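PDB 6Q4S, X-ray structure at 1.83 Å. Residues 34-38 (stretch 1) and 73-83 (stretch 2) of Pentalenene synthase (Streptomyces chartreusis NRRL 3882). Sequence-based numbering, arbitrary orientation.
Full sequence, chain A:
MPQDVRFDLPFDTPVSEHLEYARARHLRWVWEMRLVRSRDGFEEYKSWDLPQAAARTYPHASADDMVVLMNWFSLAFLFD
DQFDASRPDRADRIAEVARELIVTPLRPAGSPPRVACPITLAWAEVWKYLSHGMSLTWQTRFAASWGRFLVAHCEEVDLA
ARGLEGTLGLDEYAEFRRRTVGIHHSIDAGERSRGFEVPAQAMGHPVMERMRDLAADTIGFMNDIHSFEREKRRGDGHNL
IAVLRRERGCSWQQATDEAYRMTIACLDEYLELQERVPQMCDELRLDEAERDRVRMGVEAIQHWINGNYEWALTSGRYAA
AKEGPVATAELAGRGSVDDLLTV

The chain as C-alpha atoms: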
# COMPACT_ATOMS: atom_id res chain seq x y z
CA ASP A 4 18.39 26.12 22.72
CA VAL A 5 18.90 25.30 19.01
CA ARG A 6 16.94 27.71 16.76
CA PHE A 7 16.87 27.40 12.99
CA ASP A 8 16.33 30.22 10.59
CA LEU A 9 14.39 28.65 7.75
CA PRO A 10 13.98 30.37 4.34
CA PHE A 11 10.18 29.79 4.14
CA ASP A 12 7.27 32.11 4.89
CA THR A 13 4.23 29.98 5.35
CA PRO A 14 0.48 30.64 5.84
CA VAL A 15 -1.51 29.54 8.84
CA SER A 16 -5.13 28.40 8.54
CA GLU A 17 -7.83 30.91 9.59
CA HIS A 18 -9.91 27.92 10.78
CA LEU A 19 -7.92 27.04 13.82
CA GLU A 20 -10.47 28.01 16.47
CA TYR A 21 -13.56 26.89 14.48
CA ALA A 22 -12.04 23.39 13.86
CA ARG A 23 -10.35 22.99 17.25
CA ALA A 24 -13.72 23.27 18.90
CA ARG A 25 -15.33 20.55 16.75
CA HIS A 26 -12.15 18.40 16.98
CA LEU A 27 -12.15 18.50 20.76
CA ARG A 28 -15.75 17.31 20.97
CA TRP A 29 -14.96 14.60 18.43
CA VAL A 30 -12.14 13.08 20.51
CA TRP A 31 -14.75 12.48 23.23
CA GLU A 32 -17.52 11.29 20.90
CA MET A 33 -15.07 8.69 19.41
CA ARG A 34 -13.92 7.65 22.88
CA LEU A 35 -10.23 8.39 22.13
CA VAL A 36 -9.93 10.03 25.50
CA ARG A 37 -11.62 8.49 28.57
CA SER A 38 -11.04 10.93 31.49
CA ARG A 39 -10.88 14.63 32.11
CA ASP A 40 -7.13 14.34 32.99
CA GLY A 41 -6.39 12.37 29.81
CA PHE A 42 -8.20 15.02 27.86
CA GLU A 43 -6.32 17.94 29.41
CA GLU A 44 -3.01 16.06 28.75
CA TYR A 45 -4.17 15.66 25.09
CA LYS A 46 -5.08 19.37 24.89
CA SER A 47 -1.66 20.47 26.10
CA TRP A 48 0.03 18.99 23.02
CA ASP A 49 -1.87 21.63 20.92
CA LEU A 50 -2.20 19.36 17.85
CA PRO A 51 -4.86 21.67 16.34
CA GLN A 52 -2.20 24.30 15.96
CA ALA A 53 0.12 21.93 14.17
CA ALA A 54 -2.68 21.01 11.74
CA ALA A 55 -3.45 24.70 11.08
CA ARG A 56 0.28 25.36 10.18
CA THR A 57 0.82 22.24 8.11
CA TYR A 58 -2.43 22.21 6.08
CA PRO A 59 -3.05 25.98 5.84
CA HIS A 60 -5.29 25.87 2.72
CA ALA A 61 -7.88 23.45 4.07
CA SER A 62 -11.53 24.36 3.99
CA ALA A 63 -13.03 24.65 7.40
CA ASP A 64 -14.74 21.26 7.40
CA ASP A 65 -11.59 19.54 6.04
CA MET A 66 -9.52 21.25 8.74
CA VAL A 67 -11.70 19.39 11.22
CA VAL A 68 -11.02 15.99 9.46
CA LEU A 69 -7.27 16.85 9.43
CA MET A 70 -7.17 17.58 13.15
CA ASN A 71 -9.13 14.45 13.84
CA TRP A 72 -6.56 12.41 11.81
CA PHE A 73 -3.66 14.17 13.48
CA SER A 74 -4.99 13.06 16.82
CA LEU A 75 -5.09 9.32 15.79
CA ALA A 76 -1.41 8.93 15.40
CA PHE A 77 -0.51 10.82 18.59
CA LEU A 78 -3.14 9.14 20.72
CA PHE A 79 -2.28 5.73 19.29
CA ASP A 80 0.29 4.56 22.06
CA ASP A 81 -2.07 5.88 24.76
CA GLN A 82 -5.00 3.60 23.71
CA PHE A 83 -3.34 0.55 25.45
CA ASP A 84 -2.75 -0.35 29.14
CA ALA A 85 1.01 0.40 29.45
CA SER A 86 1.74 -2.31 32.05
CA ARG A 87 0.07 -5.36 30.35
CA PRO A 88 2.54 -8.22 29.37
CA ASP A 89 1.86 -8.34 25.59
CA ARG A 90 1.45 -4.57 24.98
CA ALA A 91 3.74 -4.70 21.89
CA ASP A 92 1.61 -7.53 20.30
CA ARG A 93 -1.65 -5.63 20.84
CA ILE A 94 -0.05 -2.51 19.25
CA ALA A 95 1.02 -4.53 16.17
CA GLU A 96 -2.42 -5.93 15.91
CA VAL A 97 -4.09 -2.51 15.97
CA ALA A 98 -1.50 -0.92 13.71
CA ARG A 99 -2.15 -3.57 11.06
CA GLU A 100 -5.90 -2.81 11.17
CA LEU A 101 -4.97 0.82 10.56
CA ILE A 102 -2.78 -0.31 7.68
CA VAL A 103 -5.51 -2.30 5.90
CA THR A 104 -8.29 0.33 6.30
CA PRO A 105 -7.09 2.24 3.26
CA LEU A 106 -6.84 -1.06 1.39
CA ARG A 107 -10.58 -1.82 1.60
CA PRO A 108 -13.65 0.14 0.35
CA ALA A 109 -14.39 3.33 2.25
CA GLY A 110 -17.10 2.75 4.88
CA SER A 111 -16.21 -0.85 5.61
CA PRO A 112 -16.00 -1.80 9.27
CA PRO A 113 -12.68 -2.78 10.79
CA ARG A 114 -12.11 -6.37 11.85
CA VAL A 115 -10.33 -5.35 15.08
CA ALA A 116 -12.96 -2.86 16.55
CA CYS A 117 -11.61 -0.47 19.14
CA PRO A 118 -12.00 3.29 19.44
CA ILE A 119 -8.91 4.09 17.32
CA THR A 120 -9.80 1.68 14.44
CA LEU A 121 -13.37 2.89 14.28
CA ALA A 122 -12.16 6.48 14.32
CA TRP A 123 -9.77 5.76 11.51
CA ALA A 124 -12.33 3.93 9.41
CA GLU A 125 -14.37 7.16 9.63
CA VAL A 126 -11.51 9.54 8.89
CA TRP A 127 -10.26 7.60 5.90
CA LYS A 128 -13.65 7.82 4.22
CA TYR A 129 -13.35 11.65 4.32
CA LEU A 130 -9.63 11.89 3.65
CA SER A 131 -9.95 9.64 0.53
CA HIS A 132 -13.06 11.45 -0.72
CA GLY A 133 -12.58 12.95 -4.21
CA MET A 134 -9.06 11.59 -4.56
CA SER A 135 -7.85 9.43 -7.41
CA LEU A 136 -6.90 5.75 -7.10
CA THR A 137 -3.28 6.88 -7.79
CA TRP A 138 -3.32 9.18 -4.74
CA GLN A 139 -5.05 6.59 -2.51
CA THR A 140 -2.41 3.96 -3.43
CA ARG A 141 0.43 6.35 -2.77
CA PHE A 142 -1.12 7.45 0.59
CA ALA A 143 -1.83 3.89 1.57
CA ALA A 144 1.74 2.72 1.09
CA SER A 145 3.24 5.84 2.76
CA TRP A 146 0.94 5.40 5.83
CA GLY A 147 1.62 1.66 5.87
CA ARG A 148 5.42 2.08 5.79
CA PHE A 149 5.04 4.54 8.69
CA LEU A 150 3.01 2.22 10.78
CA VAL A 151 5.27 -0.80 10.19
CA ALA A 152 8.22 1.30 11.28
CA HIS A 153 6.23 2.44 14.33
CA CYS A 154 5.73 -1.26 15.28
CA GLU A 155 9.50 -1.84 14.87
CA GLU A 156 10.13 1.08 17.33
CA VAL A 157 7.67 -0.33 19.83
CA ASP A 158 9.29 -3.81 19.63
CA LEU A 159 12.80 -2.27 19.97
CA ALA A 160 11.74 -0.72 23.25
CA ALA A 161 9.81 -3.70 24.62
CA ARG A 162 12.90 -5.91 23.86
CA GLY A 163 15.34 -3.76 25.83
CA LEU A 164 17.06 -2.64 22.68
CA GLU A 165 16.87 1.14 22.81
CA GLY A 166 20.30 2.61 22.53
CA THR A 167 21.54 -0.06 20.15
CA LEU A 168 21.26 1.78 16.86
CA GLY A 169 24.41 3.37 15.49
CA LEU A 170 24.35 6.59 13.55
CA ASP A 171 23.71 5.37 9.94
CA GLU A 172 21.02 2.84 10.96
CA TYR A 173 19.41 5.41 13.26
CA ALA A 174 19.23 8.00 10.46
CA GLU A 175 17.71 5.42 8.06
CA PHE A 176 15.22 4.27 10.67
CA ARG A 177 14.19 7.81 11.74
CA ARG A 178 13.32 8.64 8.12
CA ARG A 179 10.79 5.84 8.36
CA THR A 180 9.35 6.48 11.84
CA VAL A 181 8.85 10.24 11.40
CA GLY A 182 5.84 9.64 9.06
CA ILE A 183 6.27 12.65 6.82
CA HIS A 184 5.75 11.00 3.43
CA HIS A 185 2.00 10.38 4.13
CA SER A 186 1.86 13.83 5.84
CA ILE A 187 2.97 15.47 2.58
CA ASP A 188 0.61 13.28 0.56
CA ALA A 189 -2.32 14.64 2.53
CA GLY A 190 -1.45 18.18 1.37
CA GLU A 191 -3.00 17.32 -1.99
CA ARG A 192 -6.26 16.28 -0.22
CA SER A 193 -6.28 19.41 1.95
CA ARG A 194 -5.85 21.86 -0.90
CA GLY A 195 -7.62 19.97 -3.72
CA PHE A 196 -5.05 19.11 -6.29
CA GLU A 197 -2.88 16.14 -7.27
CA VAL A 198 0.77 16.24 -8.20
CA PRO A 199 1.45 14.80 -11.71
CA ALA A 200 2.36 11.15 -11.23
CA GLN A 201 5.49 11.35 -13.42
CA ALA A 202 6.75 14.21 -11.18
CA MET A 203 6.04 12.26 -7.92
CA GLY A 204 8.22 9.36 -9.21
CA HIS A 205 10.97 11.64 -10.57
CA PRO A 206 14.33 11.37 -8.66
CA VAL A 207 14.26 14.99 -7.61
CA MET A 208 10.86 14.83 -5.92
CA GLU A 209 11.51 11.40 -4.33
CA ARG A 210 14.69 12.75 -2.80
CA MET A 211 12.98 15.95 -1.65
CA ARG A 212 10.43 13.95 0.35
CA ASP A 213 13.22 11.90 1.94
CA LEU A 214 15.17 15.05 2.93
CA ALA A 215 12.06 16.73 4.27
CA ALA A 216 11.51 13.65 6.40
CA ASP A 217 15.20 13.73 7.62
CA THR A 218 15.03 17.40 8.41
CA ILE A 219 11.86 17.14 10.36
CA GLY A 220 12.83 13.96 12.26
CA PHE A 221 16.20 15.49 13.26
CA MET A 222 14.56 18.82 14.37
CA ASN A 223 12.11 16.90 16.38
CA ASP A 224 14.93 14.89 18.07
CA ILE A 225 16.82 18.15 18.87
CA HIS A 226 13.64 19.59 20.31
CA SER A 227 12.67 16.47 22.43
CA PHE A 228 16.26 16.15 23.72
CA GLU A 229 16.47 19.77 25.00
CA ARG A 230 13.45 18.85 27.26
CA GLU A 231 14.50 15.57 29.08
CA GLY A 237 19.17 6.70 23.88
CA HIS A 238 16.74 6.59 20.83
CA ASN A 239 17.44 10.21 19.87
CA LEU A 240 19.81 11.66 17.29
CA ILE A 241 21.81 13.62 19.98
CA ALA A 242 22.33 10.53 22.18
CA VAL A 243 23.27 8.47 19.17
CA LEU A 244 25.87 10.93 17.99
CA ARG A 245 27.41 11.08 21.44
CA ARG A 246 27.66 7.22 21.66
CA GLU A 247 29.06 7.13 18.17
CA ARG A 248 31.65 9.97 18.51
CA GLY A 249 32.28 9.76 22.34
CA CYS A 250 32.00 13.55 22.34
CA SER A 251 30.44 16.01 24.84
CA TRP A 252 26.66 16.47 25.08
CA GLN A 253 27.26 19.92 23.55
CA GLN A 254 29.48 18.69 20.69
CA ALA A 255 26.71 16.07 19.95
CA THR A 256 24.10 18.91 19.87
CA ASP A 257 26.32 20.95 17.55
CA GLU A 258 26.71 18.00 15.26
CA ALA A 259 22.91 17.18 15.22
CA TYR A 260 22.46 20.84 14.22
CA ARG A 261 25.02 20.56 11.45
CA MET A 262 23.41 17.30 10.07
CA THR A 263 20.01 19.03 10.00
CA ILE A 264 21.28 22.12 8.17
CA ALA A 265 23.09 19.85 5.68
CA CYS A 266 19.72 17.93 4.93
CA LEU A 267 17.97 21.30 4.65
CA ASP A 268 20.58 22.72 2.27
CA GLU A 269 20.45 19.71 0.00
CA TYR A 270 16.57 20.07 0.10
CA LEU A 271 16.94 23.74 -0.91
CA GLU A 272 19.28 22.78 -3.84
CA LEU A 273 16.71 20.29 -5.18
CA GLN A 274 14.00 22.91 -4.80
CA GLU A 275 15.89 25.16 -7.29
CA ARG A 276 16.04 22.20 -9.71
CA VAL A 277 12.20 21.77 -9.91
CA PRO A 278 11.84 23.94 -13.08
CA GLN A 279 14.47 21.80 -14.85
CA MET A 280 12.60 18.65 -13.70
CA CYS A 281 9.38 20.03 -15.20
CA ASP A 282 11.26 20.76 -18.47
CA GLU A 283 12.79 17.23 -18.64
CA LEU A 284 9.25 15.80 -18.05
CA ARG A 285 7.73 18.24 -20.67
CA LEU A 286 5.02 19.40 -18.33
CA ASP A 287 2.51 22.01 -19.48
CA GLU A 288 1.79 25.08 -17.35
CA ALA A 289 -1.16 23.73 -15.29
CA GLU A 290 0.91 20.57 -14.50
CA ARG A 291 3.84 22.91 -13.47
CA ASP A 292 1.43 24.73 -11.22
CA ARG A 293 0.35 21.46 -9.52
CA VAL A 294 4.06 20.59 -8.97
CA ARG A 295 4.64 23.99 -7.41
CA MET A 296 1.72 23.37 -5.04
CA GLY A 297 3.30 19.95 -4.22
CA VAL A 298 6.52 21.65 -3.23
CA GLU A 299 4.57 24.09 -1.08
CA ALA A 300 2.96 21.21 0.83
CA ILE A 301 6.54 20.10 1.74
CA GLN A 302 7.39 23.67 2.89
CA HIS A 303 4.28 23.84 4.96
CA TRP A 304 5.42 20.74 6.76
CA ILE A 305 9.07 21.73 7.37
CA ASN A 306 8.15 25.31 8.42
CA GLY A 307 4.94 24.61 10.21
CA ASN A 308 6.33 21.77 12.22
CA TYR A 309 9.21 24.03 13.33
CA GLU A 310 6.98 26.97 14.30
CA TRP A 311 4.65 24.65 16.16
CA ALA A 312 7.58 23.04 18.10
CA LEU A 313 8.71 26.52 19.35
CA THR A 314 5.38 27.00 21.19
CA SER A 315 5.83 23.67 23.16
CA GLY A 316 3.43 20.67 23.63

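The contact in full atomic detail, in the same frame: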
# COMPACT_ATOMS: atom_id res chain seq x y z
N ARG A 34 -14.41 8.37 21.73
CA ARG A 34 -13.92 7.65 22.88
C ARG A 34 -12.41 7.45 22.85
O ARG A 34 -11.89 6.54 23.50
CB ARG A 34 -14.69 6.33 23.11
CG ARG A 34 -16.19 6.52 23.17
CD ARG A 34 -17.01 5.28 22.85
NE ARG A 34 -17.72 4.78 24.03
CZ ARG A 34 -18.76 5.36 24.65
NH1 ARG A 34 -19.28 6.53 24.25
NH2 ARG A 34 -19.31 4.76 25.71
N LEU A 35 -11.71 8.38 22.19
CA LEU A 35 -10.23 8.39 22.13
C LEU A 35 -9.60 8.86 23.40
O LEU A 35 -8.47 8.52 23.68
CB LEU A 35 -9.75 9.24 20.96
CG LEU A 35 -10.25 8.67 19.63
CD1 LEU A 35 -9.91 9.61 18.50
CD2 LEU A 35 -9.64 7.28 19.40
N VAL A 36 -10.29 9.72 24.15
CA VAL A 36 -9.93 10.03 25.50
C VAL A 36 -11.08 9.53 26.39
O VAL A 36 -12.29 9.52 25.96
CB VAL A 36 -9.63 11.52 25.72
CG1 VAL A 36 -8.59 12.04 24.75
CG2 VAL A 36 -10.88 12.35 25.62
N ARG A 37 -10.71 9.17 27.61
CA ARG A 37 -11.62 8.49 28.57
C ARG A 37 -11.80 9.20 29.94
O ARG A 37 -12.64 8.80 30.71
CB ARG A 37 -11.10 7.06 28.81
CG ARG A 37 -11.06 6.17 27.55
CD ARG A 37 -10.48 4.77 27.77
NE ARG A 37 -9.10 4.76 28.29
CZ ARG A 37 -7.97 4.92 27.58
NH1 ARG A 37 -7.99 5.12 26.25
NH2 ARG A 37 -6.80 4.88 28.21
N SER A 38 -10.99 10.20 30.24
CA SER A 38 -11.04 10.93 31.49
C SER A 38 -10.70 12.38 31.24
O SER A 38 -10.02 12.73 30.27
CB SER A 38 -10.07 10.34 32.51
OG SER A 38 -8.74 10.74 32.26
N PHE A 73 -4.77 13.83 12.65
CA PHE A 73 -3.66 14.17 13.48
C PHE A 73 -3.74 13.53 14.86
O PHE A 73 -2.75 13.04 15.35
CB PHE A 73 -3.58 15.68 13.70
CG PHE A 73 -2.39 16.34 13.14
CD1 PHE A 73 -1.28 16.54 13.92
CD2 PHE A 73 -2.39 16.86 11.85
CE1 PHE A 73 -0.18 17.20 13.42
CE2 PHE A 73 -1.30 17.57 11.36
CZ PHE A 73 -0.20 17.71 12.12
N SER A 74 -4.89 13.59 15.52
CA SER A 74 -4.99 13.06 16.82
C SER A 74 -4.76 11.53 16.89
O SER A 74 -4.34 11.06 17.95
CB SER A 74 -6.34 13.41 17.50
OG SER A 74 -7.44 12.72 16.95
N LEU A 75 -5.09 10.80 15.81
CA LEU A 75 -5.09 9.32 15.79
C LEU A 75 -3.71 8.82 16.04
O LEU A 75 -3.50 8.01 16.92
CB LEU A 75 -5.63 8.71 14.47
CG LEU A 75 -7.10 9.01 14.35
CD1 LEU A 75 -7.71 8.48 13.07
CD2 LEU A 75 -7.84 8.52 15.56
N ALA A 76 -2.77 9.32 15.27
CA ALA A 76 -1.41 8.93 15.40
C ALA A 76 -0.84 9.23 16.79
O ALA A 76 -0.15 8.42 17.35
CB ALA A 76 -0.59 9.64 14.36
N PHE A 77 -1.07 10.43 17.31
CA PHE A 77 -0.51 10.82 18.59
C PHE A 77 -1.18 10.16 19.78
O PHE A 77 -0.56 9.97 20.81
CB PHE A 77 -0.58 12.33 18.77
CG PHE A 77 0.43 13.10 17.96
CD1 PHE A 77 0.23 13.35 16.58
CD2 PHE A 77 1.58 13.61 18.57
CE1 PHE A 77 1.18 14.05 15.83
CE2 PHE A 77 2.54 14.32 17.82
CZ PHE A 77 2.32 14.56 16.45
N LEU A 78 -2.45 9.84 19.65
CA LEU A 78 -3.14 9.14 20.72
C LEU A 78 -2.86 7.66 20.66
O LEU A 78 -3.07 6.97 21.64
CB LEU A 78 -4.63 9.37 20.66
CG LEU A 78 -5.00 10.73 21.27
CD1 LEU A 78 -6.42 11.12 20.97
CD2 LEU A 78 -4.69 10.76 22.78
N PHE A 79 -2.43 7.17 19.52
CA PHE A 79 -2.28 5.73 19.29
C PHE A 79 -1.59 4.98 20.45
O PHE A 79 -2.33 4.21 21.13
CB PHE A 79 -1.69 5.48 17.90
CG PHE A 79 -1.45 4.04 17.57
CD1 PHE A 79 -2.24 3.06 18.04
CD2 PHE A 79 -0.45 3.71 16.69
CE1 PHE A 79 -2.00 1.73 17.70
CE2 PHE A 79 -0.20 2.39 16.35
CZ PHE A 79 -0.98 1.40 16.89
N ASP A 80 -0.30 5.20 20.77
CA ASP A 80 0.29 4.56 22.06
C ASP A 80 -0.62 4.53 23.31
O ASP A 80 -0.78 3.50 23.98
CB ASP A 80 1.66 5.13 22.50
CG ASP A 80 1.98 6.46 21.87
OD1 ASP A 80 1.25 7.45 22.18
OD2 ASP A 80 2.92 6.49 21.04
N ASP A 81 -1.26 5.66 23.55
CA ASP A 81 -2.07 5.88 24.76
C ASP A 81 -3.44 5.14 24.76
O ASP A 81 -4.19 5.24 25.71
CB ASP A 81 -2.21 7.41 25.05
CG ASP A 81 -0.83 8.16 25.05
OD1 ASP A 81 0.23 7.50 24.97
OD2 ASP A 81 -0.78 9.40 25.11
N GLN A 82 -3.75 4.36 23.73
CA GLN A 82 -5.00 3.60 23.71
C GLN A 82 -4.92 2.29 24.52
O GLN A 82 -5.97 1.69 24.78
CB GLN A 82 -5.42 3.32 22.26
CG GLN A 82 -5.72 4.58 21.47
CD GLN A 82 -6.94 5.33 22.02
OE1 GLN A 82 -8.04 4.85 21.88
NE2 GLN A 82 -6.74 6.47 22.63
N PHE A 83 -3.70 1.89 24.90
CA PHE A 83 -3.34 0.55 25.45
C PHE A 83 -2.78 0.67 26.87
O PHE A 83 -1.90 1.52 27.11
CB PHE A 83 -2.27 -0.13 24.57
CG PHE A 83 -2.63 -0.14 23.12
CD1 PHE A 83 -3.45 -1.11 22.61
CD2 PHE A 83 -2.23 0.90 22.29
CE1 PHE A 83 -3.83 -1.08 21.28
CE2 PHE A 83 -2.64 0.94 20.97
CZ PHE A 83 -3.44 -0.06 20.47

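A single hydrogen bond joins these two stretches, from a side chain to a backbone: Gln 82 NE2 donates to Leu 35 O at 2.9 Å, with an N-H...O angle of 157°. Leu 35 lies in a segment without regular helix or strand, and its carbonyl accepts the bond from Gln 82. The CA-to-CB bond of Gln 82 points sideways; chi1 and chi2, both m, fold the chain so that its end comes nearer to Leu 35. The same amide also packs against the leucine, with Gln 82 OE1 3.8 Å from Leu 35 CD2.

The rest of the contact is mostly apolar. Leu 35, buried and in the m,t rotamer, meets two leucines one helical turn apart: its CD1 lies 3.8 Å from Leu 75 CD2, and its CB 3.8 Å from Leu 78 CD1. Leu 78 points toward the loop, whereas Leu 75 starts away and only its end comes nearer. Val 36 adds a looser touch, CG1 to Leu 78 CD1 at 4.5 Å.

At the exposed margin, the CA-to-CB bond of Arg 37 points toward the other stretch. Its NH2 comes within 3.6 Å of Asp 81 O, which sits at the guanidinium edge, near its plane, without forming a hydrogen bond. Leu 35 gives its side chain to the apolar packing and its backbone O to the hydrogen bond from Gln 82.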